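Local coordinates for protein RNA polymerase sigma factor (Bartonella quintana, PDB 5UXX) that probably acts as an ECF-type sigma factor, binding DNA and directing RNA polymerase to the promoters of a particular set of genes, at residues L36-T40 with I64-F69. Numbering follows the deposited sequence.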
ATOM      1  N   LEU A  36       0.082   7.969  -7.851  1.00 32.17           N
ATOM      2  CA  LEU A  36       1.052   6.913  -7.591  1.00 29.39           C
ATOM      3  C   LEU A  36       0.618   5.591  -8.216  1.00 30.29           C
ATOM      4  O   LEU A  36       1.434   4.862  -8.780  1.00 32.94           O
ATOM      5  CB  LEU A  36       1.253   6.744  -6.085  1.00 35.00           C
ATOM      6  CG  LEU A  36       2.386   5.831  -5.617  1.00 36.94           C
ATOM      7  CD1 LEU A  36       3.714   6.281  -6.198  1.00 39.25           C
ATOM      8  CD2 LEU A  36       2.440   5.806  -4.101  1.00 40.71           C
ATOM      9  N   VAL A  37      -0.672   5.288  -8.113  1.00 29.14           N
ATOM     10  CA  VAL A  37      -1.230   4.084  -8.715  1.00 28.46           C
ATOM     11  C   VAL A  37      -1.145   4.160 -10.237  1.00 32.42           C
ATOM     12  O   VAL A  37      -0.775   3.189 -10.900  1.00 29.40           O
ATOM     13  CB  VAL A  37      -2.696   3.872  -8.295  1.00 25.58           C
ATOM     14  CG1 VAL A  37      -3.263   2.625  -8.955  1.00 26.16           C
ATOM     15  CG2 VAL A  37      -2.803   3.771  -6.785  1.00 24.62           C
ATOM     16  N   GLN A  38      -1.495   5.322 -10.779  1.00 28.30           N
ATOM     17  CA  GLN A  38      -1.445   5.562 -12.218  1.00 36.83           C
ATOM     18  C   GLN A  38      -0.049   5.307 -12.785  1.00 38.38           C
ATOM     19  O   GLN A  38       0.103   4.616 -13.792  1.00 35.91           O
ATOM     20  CB  GLN A  38      -1.891   6.992 -12.531  1.00 41.10           C
ATOM     21  CG  GLN A  38      -2.241   7.228 -13.988  1.00 52.37           C
ATOM     22  CD  GLN A  38      -2.940   8.554 -14.212  1.00 67.99           C
ATOM     23  OE1 GLN A  38      -4.164   8.648 -14.117  1.00 72.34           O
ATOM     24  NE2 GLN A  38      -2.164   9.588 -14.514  1.00 75.71           N
ATOM     25  N   ASP A  39       0.965   5.870 -12.134  1.00 41.45           N
ATOM     26  CA  ASP A  39       2.347   5.698 -12.569  1.00 41.85           C
ATOM     27  C   ASP A  39       2.781   4.239 -12.480  1.00 38.30           C
ATOM     28  O   ASP A  39       3.537   3.756 -13.321  1.00 40.77           O
ATOM     29  CB  ASP A  39       3.287   6.572 -11.736  1.00 45.88           C
ATOM     30  CG  ASP A  39       3.064   8.055 -11.964  1.00 57.76           C
ATOM     31  OD1 ASP A  39       2.474   8.417 -13.005  1.00 59.31           O
ATOM     32  OD2 ASP A  39       3.481   8.860 -11.106  1.00 63.72           O
ATOM     33  N   THR A  40       2.295   3.542 -11.458  1.00 34.74           N
ATOM     34  CA  THR A  40       2.623   2.135 -11.261  1.00 29.76           C
ATOM     35  C   THR A  40       2.052   1.286 -12.392  1.00 27.21           C
ATOM     36  O   THR A  40       2.719   0.392 -12.912  1.00 26.17           O
ATOM     37  CB  THR A  40       2.093   1.616  -9.911  1.00 31.43           C
ATOM     38  OG1 THR A  40       2.707   2.349  -8.844  1.00 34.07           O
ATOM     39  CG2 THR A  40       2.401   0.135  -9.746  1.00 21.95           C
ATOM     40  N   ILE A  64       6.821  -2.299  -7.406  1.00 20.59           N
ATOM     41  CA  ILE A  64       6.919  -1.157  -8.310  1.00 21.77           C
ATOM     42  C   ILE A  64       6.351   0.107  -7.668  1.00 26.63           C
ATOM     43  O   ILE A  64       6.970   1.171  -7.725  1.00 24.45           O
ATOM     44  CB  ILE A  64       6.185  -1.428  -9.636  1.00 27.62           C
ATOM     45  CG1 ILE A  64       6.857  -2.578 -10.390  1.00 25.45           C
ATOM     46  CG2 ILE A  64       6.153  -0.173 -10.498  1.00 23.05           C
ATOM     47  CD1 ILE A  64       6.133  -2.985 -11.657  1.00 28.86           C
ATOM     48  N   LEU A  65       5.183  -0.019  -7.046  1.00 22.49           N
ATOM     49  CA  LEU A  65       4.537   1.117  -6.395  1.00 25.92           C
ATOM     50  C   LEU A  65       5.356   1.603  -5.204  1.00 30.23           C
ATOM     51  O   LEU A  65       5.546   2.807  -5.027  1.00 36.24           O
ATOM     52  CB  LEU A  65       3.117   0.752  -5.948  1.00 20.73           C
ATOM     53  CG  LEU A  65       2.219   1.908  -5.493  1.00 22.09           C
ATOM     54  CD1 LEU A  65       0.780   1.669  -5.917  1.00 27.11           C
ATOM     55  CD2 LEU A  65       2.293   2.113  -3.986  1.00 21.25           C
ATOM     56  N   ARG A  66       5.827   0.664  -4.389  1.00 26.30           N
ATOM     57  CA  ARG A  66       6.654   0.993  -3.232  1.00 26.59           C
ATOM     58  C   ARG A  66       7.899   1.784  -3.623  1.00 30.83           C
ATOM     59  O   ARG A  66       8.217   2.801  -3.008  1.00 30.46           O
ATOM     60  CB  ARG A  66       7.075  -0.281  -2.495  1.00 30.64           C
ATOM     61  CG  ARG A  66       8.304  -0.086  -1.627  1.00 39.81           C
ATOM     62  CD  ARG A  66       9.097  -1.367  -1.455  1.00 35.82           C
ATOM     63  NE  ARG A  66      10.477  -1.087  -1.064  1.00 43.47           N
ATOM     64  CZ  ARG A  66      10.887  -0.935   0.192  1.00 49.12           C
ATOM     65  NH1 ARG A  66      10.023  -1.035   1.190  1.00 43.54           N
ATOM     66  NH2 ARG A  66      12.162  -0.682   0.448  1.00 63.20           N
ATOM     67  N   ASN A  67       8.586   1.324  -4.663  1.00 23.88           N
ATOM     68  CA  ASN A  67       9.837   1.943  -5.076  1.00 33.29           C
ATOM     69  C   ASN A  67       9.607   3.303  -5.717  1.00 31.81           C
ATOM     70  O   ASN A  67      10.410   4.220  -5.553  1.00 38.00           O
ATOM     71  CB  ASN A  67      10.595   1.026  -6.039  1.00 27.42           C
ATOM     72  CG  ASN A  67      11.219  -0.164  -5.338  1.00 37.31           C
ATOM     73  OD1 ASN A  67      11.573  -0.091  -4.161  1.00 36.53           O
ATOM     74  ND2 ASN A  67      11.359  -1.271  -6.059  1.00 31.94           N
ATOM     75  N   GLU A  68       8.503   3.429  -6.445  1.00 25.77           N
ATOM     76  CA  GLU A  68       8.136   4.703  -7.044  1.00 34.32           C
ATOM     77  C   GLU A  68       7.766   5.709  -5.962  1.00 32.29           C
ATOM     78  O   GLU A  68       8.081   6.892  -6.072  1.00 32.95           O
ATOM     79  CB  GLU A  68       6.978   4.526  -8.030  1.00 35.33           C
ATOM     80  CG  GLU A  68       6.442   5.830  -8.607  1.00 41.92           C
ATOM     81  CD  GLU A  68       7.471   6.582  -9.437  1.00 48.41           C
ATOM     82  OE1 GLU A  68       8.454   5.960  -9.890  1.00 50.25           O
ATOM     83  OE2 GLU A  68       7.295   7.804  -9.634  1.00 51.42           O
ATOM     84  N   PHE A  69       7.117   5.227  -4.907  1.00 24.43           N
ATOM     85  CA  PHE A  69       6.701   6.084  -3.802  1.00 31.79           C
ATOM     86  C   PHE A  69       7.897   6.682  -3.066  1.00 32.93           C
ATOM     87  O   PHE A  69       7.940   7.885  -2.817  1.00 35.54           O
ATOM     88  CB  PHE A  69       5.823   5.308  -2.819  1.00 25.27           C
ATOM     89  CG  PHE A  69       5.626   6.008  -1.504  1.00 30.43           C
ATOM     90  CD1 PHE A  69       4.798   7.117  -1.413  1.00 33.72           C
ATOM     91  CD2 PHE A  69       6.266   5.560  -0.360  1.00 27.69           C
ATOM     92  CE1 PHE A  69       4.614   7.766  -0.205  1.00 33.05           C
ATOM     93  CE2 PHE A  69       6.086   6.204   0.851  1.00 31.57           C
ATOM     94  CZ  PHE A  69       5.260   7.308   0.929  1.00 31.36           C
TER
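The carbonyl oxygen of Leu36 takes two bonds from Thr40, from opposite faces of its plane: the helical one from the amide N, and one from the hydroxyl, Thr40 OG1 lying 2.8 Å from Leu36 O. The pair illustrates how a hydroxyl buried in a helix interface can be satisfied one turn back in its own helix; its nearest neighbours across the contact are carbons of Leu65, with Thr40 OG1 3.3 Å from Leu65 CB. A chi1 of -62° sets the hydroxyl beside the backbone N and the methyl anti to it, Thr40 CG2 resting 3.8 Å from Ile64 CG2. These contacts join helices 33-46 and 57-81 of the all-helical sigma-70 region 2, the axes of the short segments approaching to 9.3 Å with 121° between their N-to-C directions. One turn before Thr40, Leu36 crosses Leu65 at about a right angle; Leu36 CD2 sits 3.7 Å from Phe69 CB, and Leu36 CD1 lies 3.7 Å from Glu68 CG. A bend at chi2 (63°) turns the Glu68 carboxylate so that Glu68 OE2 lies 4.2 Å from Asp39 OD2, a like-charge proximity that Lys43, a long, weak ion-pair partner of Glu68 OE1, may partly ease. Helix 7-26 adds Leu19 and Phe22, packing on Leu65.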